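Local coordinates for ATP phosphoribosyltransferase (Thermotoga maritima, PDB 1USY), which probably catalyses the condensation of ATP with 5-phosphoribosyl 1-diphosphate to phosphoribosyl-ATP and diphosphate, the first step of histidine biosynthesis, at residues Cys63-Leu68 / Phe167-His172; Gln77-Pro82 / Thr171-Asn176; Glu70-Leu75 / Phe109-Gln114; Gly131-Ala136 / Ile145-Glu150. One frame throughout, in Å; residues are numbered along the deposited sequence.

Contact 1: residues Cys63-Leu68 / Phe167-His172; sequences CGTDVL and FVIRTH. With HIS (histidine), chain S.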
# COMPACT_ATOMS: atom_id res chain seq x y z
N CYS G 63 33.64 5.24 -19.81
CA CYS G 63 32.50 6.00 -19.28
C CYS G 63 32.82 7.30 -18.63
O CYS G 63 33.80 7.37 -17.90
CB CYS G 63 31.87 5.24 -18.16
SG CYS G 63 30.61 4.31 -18.80
N GLY G 64 31.92 8.27 -18.81
CA GLY G 64 31.94 9.50 -18.04
C GLY G 64 31.37 9.28 -16.66
O GLY G 64 30.53 8.40 -16.45
N THR G 65 31.83 10.09 -15.72
CA THR G 65 31.21 10.20 -14.39
C THR G 65 29.68 10.36 -14.48
O THR G 65 28.93 9.91 -13.59
CB THR G 65 31.72 11.46 -13.71
OG1 THR G 65 33.14 11.60 -13.90
CG2 THR G 65 31.47 11.39 -12.23
N ASP G 66 29.22 11.05 -15.51
CA ASP G 66 27.78 11.32 -15.64
C ASP G 66 26.96 10.04 -15.76
O ASP G 66 26.00 9.88 -15.02
CB ASP G 66 27.46 12.32 -16.77
CG ASP G 66 28.00 11.87 -18.08
OD1 ASP G 66 29.23 11.72 -18.18
OD2 ASP G 66 27.26 11.60 -19.05
N VAL G 67 27.36 9.12 -16.65
CA VAL G 67 26.64 7.86 -16.76
C VAL G 67 26.88 6.94 -15.56
O VAL G 67 25.97 6.20 -15.18
CB VAL G 67 26.86 7.10 -18.12
CG1 VAL G 67 27.37 8.01 -19.20
CG2 VAL G 67 27.75 5.89 -17.97
N LEU G 68 28.08 7.01 -14.94
CA LEU G 68 28.32 6.22 -13.73
C LEU G 68 27.40 6.67 -12.60
O LEU G 68 26.78 5.86 -11.95
CB LEU G 68 29.78 6.26 -13.27
CG LEU G 68 30.83 5.59 -14.17
CD1 LEU G 68 32.23 5.81 -13.61
CD2 LEU G 68 30.57 4.12 -14.32
N PHE G 167 28.67 18.29 -10.26
CA PHE G 167 29.93 17.56 -10.12
C PHE G 167 30.71 17.71 -11.43
O PHE G 167 30.15 17.98 -12.50
CB PHE G 167 29.69 16.08 -9.76
CG PHE G 167 28.80 15.33 -10.76
CD1 PHE G 167 29.31 14.87 -11.95
CD2 PHE G 167 27.47 15.09 -10.48
CE1 PHE G 167 28.51 14.19 -12.86
CE2 PHE G 167 26.68 14.39 -11.38
CZ PHE G 167 27.21 13.94 -12.57
N VAL G 168 32.02 17.56 -11.36
CA VAL G 168 32.81 17.71 -12.57
C VAL G 168 32.92 16.34 -13.16
O VAL G 168 32.85 15.36 -12.44
CB VAL G 168 34.19 18.43 -12.31
CG1 VAL G 168 34.25 19.08 -10.89
CG2 VAL G 168 35.38 17.53 -12.60
N ILE G 169 33.04 16.26 -14.47
CA ILE G 169 33.11 14.95 -15.10
C ILE G 169 34.44 14.62 -15.85
O ILE G 169 35.01 15.43 -16.58
CB ILE G 169 31.81 14.63 -15.88
CG1 ILE G 169 31.12 15.86 -16.44
CG2 ILE G 169 30.77 14.15 -14.90
CD1 ILE G 169 29.59 15.70 -16.53
N ARG G 170 34.90 13.39 -15.61
CA ARG G 170 36.05 12.84 -16.27
C ARG G 170 35.59 11.58 -16.99
O ARG G 170 34.48 11.10 -16.74
CB ARG G 170 37.17 12.47 -15.26
CG ARG G 170 37.42 13.45 -14.11
CD ARG G 170 38.67 14.30 -14.24
NE ARG G 170 39.72 13.56 -14.94
CZ ARG G 170 41.01 13.56 -14.61
NH1 ARG G 170 41.49 14.27 -13.57
NH2 ARG G 170 41.85 12.82 -15.34
N THR G 171 36.44 11.05 -17.85
CA THR G 171 36.18 9.81 -18.56
C THR G 171 37.08 8.68 -18.06
O THR G 171 38.31 8.76 -18.08
CB THR G 171 36.34 10.04 -20.05
OG1 THR G 171 35.41 11.07 -20.43
CG2 THR G 171 35.90 8.82 -20.84
N HIS G 172 36.43 7.63 -17.58
CA HIS G 172 37.09 6.50 -16.94
C HIS G 172 37.07 5.34 -17.90
O HIS G 172 36.08 5.15 -18.60
CB HIS G 172 36.28 6.04 -15.74
CG HIS G 172 36.14 7.05 -14.64
ND1 HIS G 172 37.00 7.09 -13.56
CD2 HIS G 172 35.21 8.01 -14.42
CE1 HIS G 172 36.62 8.06 -12.74
NE2 HIS G 172 35.53 8.63 -13.24
N HIS S . 32.43 7.56 -9.21
CA HIS S . 33.70 8.08 -9.80
C HIS S . 34.74 8.42 -8.71
O HIS S . 34.47 9.13 -7.73
CB HIS S . 33.39 9.28 -10.68
CG HIS S . 34.47 10.32 -10.73
ND1 HIS S . 35.04 10.72 -11.92
CD2 HIS S . 35.03 11.08 -9.77
CE1 HIS S . 35.95 11.65 -11.68
NE2 HIS S . 35.96 11.89 -10.38
OXT HIS S . 35.91 8.02 -8.76
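Thr65 and Arg170 are joined by two hydrogen bonds that run in opposite senses. Thr65 N donates to Arg170 O at 3.0 Å, and Arg170 N returns a bond to Thr65 OG1, also 3.0 Å long and nearly straight at 167°. The hydroxyl reaches that amide because it stands beside its own backbone N (chi1 -44°), while CG2, anti to the same nitrogen, is directed at the bound histidine. Thr65 OG1 lies 2.9 Å from the ligand ND1. His172 meets this ligand nitrogen with the edge of its imidazole, in the ring plane; the bond from the ligand ND1 to His172 NE2 is strongly bent and weak. Leu68 CD1 approaches the same ring obliquely, 3.8 Å from His172 CD2.

Behind these lies the strand pairing. Cys63 and His172 form an antiparallel hydrogen-bonded pair, with Cys63 N to His172 O and His172 N to Cys63 O both 2.7 Å. Gly64 and Thr171 follow as a non-hydrogen-bonded pair, and Gly64 is the N-cap of helix 65-70. Further along, Phe167 CE1 is 4.1 Å from Asp66 CA, and Ile148 packs on both Asp66 and Ile169. Strand 60-64 thus turns into its helix right against strand 160-175, and this junction builds one wall of a histidine-binding pocket of the enzyme.

Contact 2: residues Gln77-Pro82 / Thr171-Asn176; sequences QPFFIP and THVVVN. With HIS (histidine), chain S; HIS (histidine), chain I.
Thr171 and Ile81 meet where strand 160-175 runs beside the weakly bonded beginning of strand 80-93, an antiparallel pairing (139° between strand directions) within the central mixed sheet. Ile81 N donates to Thr171 O at 2.6 Å, and Thr171 CG2 lies against Ile81 CB.

His172 forms a non-hydrogen-bonded pair with Phe80, and their side chains run alongside each other in the same direction. The ring planes stand at 45°, an oblique meeting, and Phe80 CE1 is 3.8 Å from His172 CE1. Over one face of the imidazole, toward its rim, sits Gln77 OE1, 3.3 Å from His172 CE1, while Gln77 NE2 is tied to Leu75 O. Replacing His172 by an alanine would probably leave Gln77 OE1 without the ring face beneath it and the Phe80 ring without its neighbour, and cost the ligand ND1 its weak hydrogen bond to NE2.

Val173 binds back to the loop: its N donates to Phe79 O at 3.2 Å. Of its two methyls, CG1 comes nearest to the Phe79 ring, 3.4 Å from CE1, and also touches Ile81 CD1; CG2 packs on Pro78 and also lies over a face of the Phe79 ring. Leu191 of helix 184-198 closes in on Val173 as well. Beyond Val174, the last contact is at Val175, where CG2, set beside the backbone N while CG1 is anti to it (chi1 -176°), reaches Pro78 CG at 3.8 Å. Pro78 CB, in turn, lies 3.3 Å from CB of the second bound histidine.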
# COMPACT_ATOMS: atom_id res chain seq x y z
N GLN G 77 37.59 1.15 -11.61
CA GLN G 77 37.99 2.28 -12.44
C GLN G 77 39.50 2.55 -12.33
O GLN G 77 39.93 3.35 -11.53
CB GLN G 77 37.15 3.55 -12.14
CG GLN G 77 36.16 3.37 -11.01
CD GLN G 77 35.02 4.42 -10.89
OE1 GLN G 77 35.23 5.63 -11.03
NE2 GLN G 77 33.84 3.94 -10.55
N PRO G 78 40.31 1.89 -13.15
CA PRO G 78 41.79 1.91 -12.97
C PRO G 78 42.45 3.25 -13.32
O PRO G 78 43.27 3.74 -12.51
CB PRO G 78 42.28 0.83 -13.92
CG PRO G 78 41.06 0.21 -14.49
CD PRO G 78 39.89 1.07 -14.29
N PHE G 79 42.09 3.82 -14.48
CA PHE G 79 42.62 5.13 -14.88
C PHE G 79 41.66 5.87 -15.75
O PHE G 79 40.65 5.29 -16.14
CB PHE G 79 43.98 5.01 -15.58
CG PHE G 79 44.03 3.99 -16.63
CD1 PHE G 79 43.78 4.33 -17.96
CD2 PHE G 79 44.39 2.68 -16.34
CE1 PHE G 79 43.83 3.34 -18.97
CE2 PHE G 79 44.47 1.70 -17.35
CZ PHE G 79 44.17 2.03 -18.65
N PHE G 80 41.95 7.15 -16.05
CA PHE G 80 41.07 7.95 -16.92
C PHE G 80 41.52 8.00 -18.37
O PHE G 80 42.69 7.85 -18.67
CB PHE G 80 40.91 9.40 -16.45
CG PHE G 80 40.99 9.58 -14.99
CD1 PHE G 80 39.83 9.69 -14.22
CD2 PHE G 80 42.23 9.69 -14.39
CE1 PHE G 80 39.93 9.86 -12.84
CE2 PHE G 80 42.33 9.85 -13.03
CZ PHE G 80 41.20 9.92 -12.25
N ILE G 81 40.55 8.22 -19.26
CA ILE G 81 40.78 8.54 -20.65
C ILE G 81 40.87 10.07 -20.63
O ILE G 81 39.97 10.74 -20.12
CB ILE G 81 39.56 8.08 -21.48
CG1 ILE G 81 39.40 6.55 -21.38
CG2 ILE G 81 39.61 8.58 -22.92
CD1 ILE G 81 40.53 5.71 -21.92
N PRO G 82 41.96 10.65 -21.11
CA PRO G 82 42.12 12.10 -21.03
C PRO G 82 41.18 12.82 -22.02
O PRO G 82 41.14 12.49 -23.19
CB PRO G 82 43.59 12.33 -21.36
CG PRO G 82 44.08 11.09 -21.97
CD PRO G 82 43.11 9.99 -21.76
N THR G 171 36.44 11.05 -17.85
CA THR G 171 36.18 9.81 -18.56
C THR G 171 37.08 8.68 -18.06
O THR G 171 38.31 8.76 -18.08
CB THR G 171 36.34 10.04 -20.05
OG1 THR G 171 35.41 11.07 -20.43
CG2 THR G 171 35.90 8.82 -20.84
N HIS G 172 36.43 7.63 -17.58
CA HIS G 172 37.09 6.50 -16.94
C HIS G 172 37.07 5.34 -17.90
O HIS G 172 36.08 5.15 -18.60
CB HIS G 172 36.28 6.04 -15.74
CG HIS G 172 36.14 7.05 -14.64
ND1 HIS G 172 37.00 7.09 -13.56
CD2 HIS G 172 35.21 8.01 -14.42
CE1 HIS G 172 36.62 8.06 -12.74
NE2 HIS G 172 35.53 8.63 -13.24
N VAL G 173 38.14 4.55 -17.90
CA VAL G 173 38.03 3.15 -18.34
C VAL G 173 37.49 2.38 -17.13
O VAL G 173 37.88 2.64 -16.00
CB VAL G 173 39.37 2.57 -18.83
CG1 VAL G 173 40.45 3.62 -18.77
CG2 VAL G 173 39.79 1.38 -18.03
N VAL G 174 36.55 1.47 -17.38
CA VAL G 174 35.91 0.71 -16.29
C VAL G 174 35.96 -0.78 -16.60
O VAL G 174 35.97 -1.18 -17.79
CB VAL G 174 34.44 1.17 -16.06
CG1 VAL G 174 34.38 2.67 -15.78
CG2 VAL G 174 33.61 0.88 -17.26
N VAL G 175 36.00 -1.60 -15.55
CA VAL G 175 36.18 -3.03 -15.70
C VAL G 175 35.11 -3.73 -14.87
O VAL G 175 34.74 -3.26 -13.82
CB VAL G 175 37.58 -3.43 -15.19
CG1 VAL G 175 37.86 -4.94 -15.42
CG2 VAL G 175 38.69 -2.51 -15.82
N ASN G 176 34.62 -4.87 -15.36
CA ASN G 176 33.60 -5.64 -14.71
C ASN G 176 34.27 -6.39 -13.55
O ASN G 176 35.09 -7.28 -13.78
CB ASN G 176 33.01 -6.59 -15.75
CG ASN G 176 32.12 -7.69 -15.15
OD1 ASN G 176 31.44 -7.51 -14.17
ND2 ASN G 176 32.07 -8.83 -15.83
N HIS S . 32.43 7.56 -9.21
CA HIS S . 33.70 8.08 -9.80
C HIS S . 34.74 8.42 -8.71
O HIS S . 34.47 9.13 -7.73
CB HIS S . 33.39 9.28 -10.68
CG HIS S . 34.47 10.32 -10.73
ND1 HIS S . 35.04 10.72 -11.92
CD2 HIS S . 35.03 11.08 -9.77
CE1 HIS S . 35.95 11.65 -11.68
NE2 HIS S . 35.96 11.89 -10.38
OXT HIS S . 35.91 8.02 -8.76
N HIS I . 43.48 -0.63 -11.13
CA HIS I . 44.83 -0.81 -11.74
C HIS I . 45.73 0.41 -11.58
O HIS I . 45.50 1.50 -12.14
CB HIS I . 44.74 -1.18 -13.23
CG HIS I . 46.09 -1.31 -13.88
ND1 HIS I . 46.45 -2.41 -14.63
CD2 HIS I . 47.17 -0.50 -13.85
CE1 HIS I . 47.69 -2.26 -15.05
NE2 HIS I . 48.15 -1.11 -14.59
OXT HIS I . 46.76 0.29 -10.92

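Contact 3: residues Glu70-Leu75 / Phe109-Gln114; sequences EKETSL and FPNVTQ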
# COMPACT_ATOMS: atom_id res chain seq x y z
N GLU G 70 24.60 8.40 -13.08
CA GLU G 70 23.21 8.14 -13.52
C GLU G 70 22.73 6.70 -13.22
O GLU G 70 21.63 6.51 -12.70
CB GLU G 70 23.01 8.54 -14.99
CG GLU G 70 21.62 8.27 -15.51
CD GLU G 70 20.55 9.11 -14.84
OE1 GLU G 70 19.36 8.78 -15.03
OE2 GLU G 70 20.89 10.09 -14.15
N LYS G 71 23.56 5.70 -13.52
CA LYS G 71 23.28 4.30 -13.15
C LYS G 71 24.04 4.00 -11.89
O LYS G 71 25.26 4.01 -11.89
CB LYS G 71 23.75 3.33 -14.25
CG LYS G 71 23.56 3.82 -15.68
CD LYS G 71 22.09 3.76 -16.09
CE LYS G 71 21.92 3.71 -17.59
NZ LYS G 71 20.62 4.31 -18.01
N GLU G 72 23.35 3.75 -10.79
CA GLU G 72 24.02 3.69 -9.50
C GLU G 72 24.98 2.48 -9.49
O GLU G 72 24.85 1.55 -8.70
CB GLU G 72 22.97 3.66 -8.39
CG GLU G 72 22.39 5.04 -8.05
CD GLU G 72 21.33 5.56 -9.04
OE1 GLU G 72 21.04 6.79 -9.03
OE2 GLU G 72 20.75 4.77 -9.83
N THR G 73 25.89 2.53 -10.39
CA THR G 73 26.73 1.41 -10.86
C THR G 73 28.13 1.52 -10.33
O THR G 73 28.86 2.47 -10.63
CB THR G 73 26.90 1.43 -12.37
OG1 THR G 73 26.22 0.34 -12.97
CG2 THR G 73 28.37 1.32 -12.79
N SER G 74 28.56 0.58 -9.55
CA SER G 74 29.92 0.65 -9.09
C SER G 74 30.72 -0.51 -9.67
O SER G 74 30.39 -1.69 -9.48
CB SER G 74 30.02 0.62 -7.57
OG SER G 74 30.98 1.60 -7.15
N LEU G 75 31.77 -0.14 -10.38
CA LEU G 75 32.70 -1.11 -10.95
C LEU G 75 34.10 -0.46 -10.99
O LEU G 75 34.25 0.76 -10.92
CB LEU G 75 32.28 -1.68 -12.35
CG LEU G 75 31.86 -0.73 -13.51
CD1 LEU G 75 30.43 -1.00 -13.98
CD2 LEU G 75 31.91 0.76 -13.22
N PHE G 109 19.37 13.29 -17.52
CA PHE G 109 19.91 12.65 -16.32
C PHE G 109 18.92 12.65 -15.16
O PHE G 109 19.21 13.25 -14.11
CB PHE G 109 21.20 13.35 -15.88
CG PHE G 109 22.26 13.36 -16.92
CD1 PHE G 109 22.41 14.46 -17.76
CD2 PHE G 109 23.11 12.28 -17.09
CE1 PHE G 109 23.36 14.47 -18.78
CE2 PHE G 109 24.07 12.28 -18.11
CZ PHE G 109 24.19 13.39 -18.96
N PRO G 110 17.79 11.95 -15.31
CA PRO G 110 16.70 12.03 -14.35
C PRO G 110 17.17 11.58 -12.97
O PRO G 110 16.77 12.16 -11.97
CB PRO G 110 15.67 11.05 -14.88
CG PRO G 110 16.33 10.21 -15.89
CD PRO G 110 17.53 10.95 -16.35
N ASN G 111 18.02 10.55 -12.91
CA ASN G 111 18.45 9.99 -11.62
C ASN G 111 19.39 10.92 -10.86
O ASN G 111 19.29 11.02 -9.65
CB ASN G 111 19.08 8.62 -11.80
CG ASN G 111 18.15 7.54 -11.42
OD1 ASN G 111 18.01 7.21 -10.24
ND2 ASN G 111 17.46 6.98 -12.39
N VAL G 112 20.30 11.58 -11.58
CA VAL G 112 21.16 12.61 -11.00
C VAL G 112 20.31 13.79 -10.49
O VAL G 112 20.55 14.29 -9.40
CB VAL G 112 22.21 13.11 -12.01
CG1 VAL G 112 22.85 14.38 -11.52
CG2 VAL G 112 23.27 12.07 -12.22
N THR G 113 19.31 14.23 -11.25
CA THR G 113 18.56 15.42 -10.82
C THR G 113 17.54 15.14 -9.71
O THR G 113 17.21 16.04 -8.95
CB THR G 113 17.95 16.24 -12.02
OG1 THR G 113 16.53 16.10 -12.04
CG2 THR G 113 18.37 15.67 -13.37
N GLN G 114 17.08 13.88 -9.61
CA GLN G 114 16.21 13.43 -8.53
C GLN G 114 16.94 13.52 -7.20
O GLN G 114 16.39 13.99 -6.19
CB GLN G 114 15.80 11.98 -8.74
CG GLN G 114 14.30 11.76 -8.76
CD GLN G 114 13.72 11.60 -7.38
OE1 GLN G 114 13.69 10.49 -6.85
NE2 GLN G 114 13.23 12.70 -6.79
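Glu70, at the end of helix 65-70, sets its carboxylate at the N-terminus of helix 110-119, where it accepts two first-turn backbone N-H groups; Phe109 holds the N-cap position there. Asn111 N donates to Glu70 OE1 at 3.1 Å (158°), using the syn lone pair of that oxygen. Val112 N donates to Glu70 OE2 at 3.0 Å, also from the syn side but 23° out of the carboxylate plane. The two oxygens accept one clear bond each, and the pair of bonds should restrain rotation of the carboxylate.

The side chain gets there by leaving with CG anti to the backbone N (chi1 179°) and then bending at its second torsion. Around the two bonds the group is lined by carbon: Asn111 CB and Pro110 CD flank OE1, Val112 CG2 comes to 3.6 Å from OE2, and Phe109 CB is 3.7 Å from that same oxygen. The Phe109 ring presents its edge to OE2 and also touches Asp66. Glu72 has a long, weak ion pair with Arg115.

Amides in the first turn of a helix point their N-H groups back along the axis toward the N-terminus, where no preceding turn supplies carbonyls. A carboxylate placed there satisfies two of them: the two hydrogen bonds join the end of helix 65-70 to the start of helix 110-119, probably helped by the helix dipole.

Contact 4: residues Gly131-Ala136 / Ile145-Glu150; sequences GSVELA and IVDITE. With PO4 (phosphate ion), chain R; PO4 (phosphate ion), chain Q.
Val133 and Ile145 supply the apolar side of this contact. Their side chains cross at a slant, with Val133 CG1 3.9 Å from Ile145 CG2, and Val133 O also lies against that methyl. Ile145 CD1 extends toward Glu134, 4.3 Å from its CG.

The acidic side is Glu134 against Asp147. Glu134 bends at its second torsion (chi2 75°) and brings OE2 to 3.0 Å from Asp147 OD1, the carboxylate planes 52° apart. This is a like-charge pair with no hydrogen bond assigned, and at this resolution little rests on its closeness. An alanine in place of Glu134 is likely to open a gap beside Ile145 CD1 and take away the second carboxylate next to Asp147.

Polar bridging runs through one water. Val133 N donates to it at 3.1 Å, and it lies within bonding distance of Asp147 OD1 and phosphate O4 (3.1 and 3.0 Å), with more acceptors about it than protons to give. Ser132 N donates to O2 of this phosphate at 2.8 Å.

Ser132 to Leu135 is a type I turn, with Leu135 N bonded to Ser132 O. The loop thus holds the first phosphate; the second lies at the end of strand 144-149, where Glu150 N makes a weak bond to its O3. Though both ions probably came from the crystallisation liquor, this strand end, running into Thr151 and Thr154, is consistent with the acidic, threonine-rich segment that binds phosphoribosyl diphosphate in this family.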
# COMPACT_ATOMS: atom_id res chain seq x y z
N GLY G 131 17.81 14.88 -25.41
CA GLY G 131 18.74 15.80 -26.00
C GLY G 131 18.08 17.13 -26.17
O GLY G 131 16.95 17.29 -25.76
N SER G 132 18.81 18.07 -26.78
CA SER G 132 18.37 19.46 -27.04
C SER G 132 17.81 20.14 -25.78
O SER G 132 17.03 21.09 -25.84
CB SER G 132 17.39 19.53 -28.22
OG SER G 132 17.87 18.78 -29.31
N VAL G 133 18.28 19.65 -24.66
CA VAL G 133 17.86 20.05 -23.34
C VAL G 133 17.83 21.55 -23.06
O VAL G 133 17.11 21.96 -22.18
CB VAL G 133 18.78 19.36 -22.36
CG1 VAL G 133 18.47 19.73 -20.92
CG2 VAL G 133 18.67 17.86 -22.56
N GLU G 134 18.60 22.35 -23.81
CA GLU G 134 18.80 23.79 -23.53
C GLU G 134 17.64 24.62 -23.97
O GLU G 134 17.59 25.81 -23.67
CB GLU G 134 20.02 24.34 -24.26
CG GLU G 134 21.31 24.27 -23.46
CD GLU G 134 21.86 22.86 -23.39
OE1 GLU G 134 21.36 21.96 -24.13
OE2 GLU G 134 22.81 22.66 -22.62
N LEU G 135 16.78 24.01 -24.78
CA LEU G 135 15.44 24.50 -25.11
C LEU G 135 14.70 24.07 -23.91
O LEU G 135 15.21 23.28 -23.12
CB LEU G 135 14.86 23.69 -26.24
CG LEU G 135 15.48 23.75 -27.61
CD1 LEU G 135 14.90 22.65 -28.40
CD2 LEU G 135 15.17 25.08 -28.23
N ALA G 136 13.47 24.50 -23.74
CA ALA G 136 12.76 23.97 -22.57
C ALA G 136 12.53 25.06 -21.60
O ALA G 136 11.40 25.33 -21.31
CB ALA G 136 13.48 22.79 -21.91
N ILE G 145 17.16 23.42 -15.92
CA ILE G 145 17.74 22.18 -16.47
C ILE G 145 18.98 21.73 -15.71
O ILE G 145 19.66 22.54 -15.03
CB ILE G 145 18.11 22.31 -17.96
CG1 ILE G 145 19.21 23.35 -18.15
CG2 ILE G 145 16.89 22.61 -18.83
CD1 ILE G 145 19.84 23.31 -19.52
N VAL G 146 19.25 20.44 -15.82
CA VAL G 146 20.48 19.84 -15.36
C VAL G 146 21.07 19.20 -16.59
O VAL G 146 20.47 18.30 -17.16
CB VAL G 146 20.25 18.75 -14.29
CG1 VAL G 146 21.55 17.88 -14.04
CG2 VAL G 146 19.72 19.37 -12.99
N ASP G 147 22.20 19.72 -17.03
CA ASP G 147 22.86 19.20 -18.18
C ASP G 147 24.36 19.33 -18.04
O ASP G 147 24.89 19.78 -16.99
CB ASP G 147 22.39 19.94 -19.44
CG ASP G 147 22.63 19.13 -20.71
OD1 ASP G 147 22.64 19.74 -21.81
OD2 ASP G 147 22.85 17.88 -20.70
N ILE G 148 25.04 18.95 -19.12
CA ILE G 148 26.48 18.98 -19.19
C ILE G 148 26.92 20.29 -19.83
O ILE G 148 26.30 20.82 -20.72
CB ILE G 148 27.01 17.75 -19.94
CG1 ILE G 148 26.66 16.48 -19.15
CG2 ILE G 148 28.49 17.82 -20.11
CD1 ILE G 148 27.36 15.20 -19.66
N THR G 149 28.01 20.82 -19.32
CA THR G 149 28.58 21.99 -19.88
C THR G 149 30.08 21.75 -19.89
O THR G 149 30.57 21.01 -19.04
CB THR G 149 28.18 23.24 -19.05
OG1 THR G 149 28.56 24.41 -19.76
CG2 THR G 149 28.98 23.33 -17.77
N GLU G 150 30.75 22.35 -20.88
CA GLU G 150 32.19 22.22 -21.15
C GLU G 150 32.81 23.61 -21.17
O GLU G 150 33.48 24.01 -20.24
CB GLU G 150 32.45 21.52 -22.49
CG GLU G 150 31.53 20.35 -22.81
CD GLU G 150 32.15 19.32 -23.76
OE1 GLU G 150 33.25 19.58 -24.33
OE2 GLU G 150 31.51 18.24 -23.94
P PO4 R . 22.19 17.10 -27.44
O1 PO4 R . 23.37 16.54 -28.20
O2 PO4 R . 20.92 16.84 -28.21
O3 PO4 R . 22.39 18.59 -27.28
O4 PO4 R . 22.11 16.44 -26.08
P PO4 Q . 29.79 23.52 -24.80
O1 PO4 Q . 31.26 23.38 -25.17
O2 PO4 Q . 29.05 24.24 -25.92
O3 PO4 Q . 29.72 24.28 -23.50
O4 PO4 Q . 29.14 22.18 -24.59
O HOH W 1 21.18 18.66 -24.32

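Overall arrangement
Contacts 1 and 2 share Thr171 and His172 on strand 160-175, which pairs with strand 60-64 in contact 1 and strand 80-93 in contact 2; their centres are 10 Å apart and both touch the same histidine. Contact 4 lies on strand 144-149, beyond strand 80-93, its centre 25 Å from that of contact 2. Contact 3, 11 Å from contact 1 and 17 Å from contact 4 between centres, joins helices 65-70 and 110-119. Contacts 3 and 4 follow each other along the chain, both within the span bridged by contact 1. Strands 80-93 and 160-175 run between two lobes, as in the type 2 periplasmic-binding-protein fold, contacts 1 and 2 toward one, contact 4 in the other.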